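Svp1-like protein 2 (Kluyveromyces lactis, PDB 4V16) probably binds phosphoinositides such as phosphatidylinositol 3,5-bisphosphate through a beta-propeller, and thereby associates with membranes. Local coordinates at residues Asn41-Lys46 against Ala304-Leu309. Numbering follows the deposited sequence.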
loop_
_atom_site.group_PDB
_atom_site.type_symbol
_atom_site.label_atom_id
_atom_site.label_comp_id
_atom_site.label_asym_id
_atom_site.label_seq_id
_atom_site.Cartn_x
_atom_site.Cartn_y
_atom_site.Cartn_z
ATOM N N ASN A 41 14.189 -3.053 8.717
ATOM C CA ASN A 41 13.946 -1.641 8.976
ATOM C C ASN A 41 14.065 -0.901 7.655
ATOM O O ASN A 41 14.863 -1.283 6.803
ATOM C CB ASN A 41 14.937 -1.079 9.997
ATOM C CG ASN A 41 14.502 -1.317 11.429
ATOM O OD1 ASN A 41 13.322 -1.210 11.755
ATOM N ND2 ASN A 41 15.458 -1.640 12.295
ATOM N N VAL A 42 13.266 0.142 7.474
ATOM C CA VAL A 42 13.312 0.920 6.242
ATOM C C VAL A 42 14.422 1.965 6.307
ATOM O O VAL A 42 15.145 2.177 5.332
ATOM C CB VAL A 42 11.970 1.615 5.968
ATOM C CG1 VAL A 42 12.064 2.506 4.732
ATOM C CG2 VAL A 42 10.869 0.574 5.795
ATOM N N HIS A 43 14.545 2.615 7.460
ATOM C CA HIS A 43 15.546 3.656 7.651
ATOM C C HIS A 43 15.976 3.733 9.119
ATOM O O HIS A 43 15.173 4.098 9.979
ATOM C CB HIS A 43 14.992 5.007 7.193
ATOM C CG HIS A 43 16.008 6.108 7.191
ATOM N ND1 HIS A 43 16.966 6.229 6.207
ATOM C CD2 HIS A 43 16.216 7.134 8.049
ATOM C CE1 HIS A 43 17.720 7.284 6.460
ATOM N NE2 HIS A 43 17.286 7.851 7.571
ATOM N N PRO A 44 17.239 3.377 9.421
ATOM C CA PRO A 44 18.276 2.866 8.515
ATOM C C PRO A 44 17.971 1.445 8.050
ATOM O O PRO A 44 17.411 0.656 8.811
ATOM C CB PRO A 44 19.541 2.906 9.374
ATOM C CG PRO A 44 19.047 2.743 10.763
ATOM C CD PRO A 44 17.727 3.460 10.809
ATOM N N LEU A 45 18.341 1.126 6.815
ATOM C CA LEU A 45 18.021 -0.172 6.233
ATOM C C LEU A 45 18.812 -1.295 6.897
ATOM O O LEU A 45 20.012 -1.444 6.661
ATOM C CB LEU A 45 18.295 -0.156 4.727
ATOM C CG LEU A 45 17.739 -1.331 3.921
ATOM C CD1 LEU A 45 16.241 -1.172 3.697
ATOM C CD2 LEU A 45 18.470 -1.457 2.594
ATOM N N LYS A 46 18.132 -2.081 7.728
ATOM C CA LYS A 46 18.752 -3.217 8.404
ATOM C C LYS A 46 17.754 -4.363 8.552
ATOM O O LYS A 46 16.568 -4.136 8.789
ATOM C CB LYS A 46 19.284 -2.799 9.769
ATOM N N ALA A 304 16.899 -0.024 -2.637
ATOM C CA ALA A 304 16.139 0.987 -1.909
ATOM C C ALA A 304 16.760 2.375 -2.077
ATOM O O ALA A 304 17.891 2.615 -1.650
ATOM C CB ALA A 304 16.055 0.624 -0.439
ATOM N N ASP A 305 16.009 3.280 -2.702
ATOM C CA ASP A 305 16.454 4.655 -2.912
ATOM C C ASP A 305 15.933 5.575 -1.813
ATOM O O ASP A 305 14.728 5.670 -1.606
ATOM C CB ASP A 305 15.981 5.172 -4.276
ATOM C CG ASP A 305 16.663 4.478 -5.439
ATOM O OD1 ASP A 305 17.848 4.112 -5.304
ATOM O OD2 ASP A 305 16.015 4.303 -6.493
ATOM N N THR A 306 16.844 6.258 -1.125
ATOM C CA THR A 306 16.471 7.209 -0.080
ATOM C C THR A 306 16.451 8.634 -0.630
ATOM O O THR A 306 17.444 9.101 -1.190
ATOM C CB THR A 306 17.439 7.146 1.113
ATOM O OG1 THR A 306 17.522 5.799 1.595
ATOM C CG2 THR A 306 16.969 8.062 2.239
ATOM N N PHE A 307 15.322 9.318 -0.458
ATOM C CA PHE A 307 15.150 10.681 -0.960
ATOM C C PHE A 307 15.012 11.693 0.173
ATOM O O PHE A 307 14.474 11.378 1.236
ATOM C CB PHE A 307 13.917 10.767 -1.862
ATOM C CG PHE A 307 14.088 10.095 -3.192
ATOM C CD1 PHE A 307 13.770 8.757 -3.354
ATOM C CD2 PHE A 307 14.557 10.806 -4.286
ATOM C CE1 PHE A 307 13.923 8.138 -4.578
ATOM C CE2 PHE A 307 14.711 10.192 -5.516
ATOM C CZ PHE A 307 14.393 8.855 -5.662
ATOM N N LYS A 308 15.502 12.908 -0.066
ATOM C CA LYS A 308 15.258 14.035 0.830
ATOM C C LYS A 308 14.399 15.077 0.121
ATOM O O LYS A 308 14.681 15.458 -1.015
ATOM C CB LYS A 308 16.573 14.665 1.299
ATOM C CG LYS A 308 16.401 15.837 2.270
ATOM C CD LYS A 308 15.836 15.386 3.616
ATOM C CE LYS A 308 15.435 16.566 4.491
ATOM N NZ LYS A 308 16.594 17.422 4.869
ATOM N N LEU A 309 13.348 15.529 0.798
ATOM C CA LEU A 309 12.468 16.555 0.255
ATOM C C LEU A 309 12.881 17.921 0.792
ATOM O O LEU A 309 12.525 18.289 1.911
ATOM C CB LEU A 309 11.010 16.252 0.608
ATOM C CG LEU A 309 9.952 17.215 0.067
ATOM C CD1 LEU A 309 10.016 17.319 -1.449
ATOM C CD2 LEU A 309 8.566 16.772 0.506
#
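Leu-45 and Ala-304 make the more enclosed half of this sparse contact, CD2 of the leucine resting 4.4 Å from CB of the alanine. CB of Leu-45 points toward strand 303-312, and with CG anti to the backbone N (chi1 -168°) the branched end extends as far as the alanine. A long aliphatic side chain suits the loop, because the CA atoms of Leu-45 and Ala-304 stand 8.4 Å apart, while the small methyl of buried Ala-304 leaves room for it. Asn-326 of strand 317-327 also touches Leu-45.

The other pair is equally distant but lies at the solvent side. The imidazole of exposed His-43 extends across to Thr-306, CE1 4.4 Å from CG2, the methyl meeting the ring obliquely. Histidine can keep its polar ring near water, and beta-branched threonine sits comfortably in a strand while offering a methyl to the neighbour. The loop turns through a cis peptide bond before Pro-44, and only about 100 Å² is buried in all. Strands 36-41 and 46-52, joined by this loop, belong to one four-stranded antiparallel sheet and strand 303-312 to another; such side-chain packing between neighbouring blades, here the first and last in the chain, which meet where the ring closes, is characteristic of the seven-bladed PROPPIN beta-propeller.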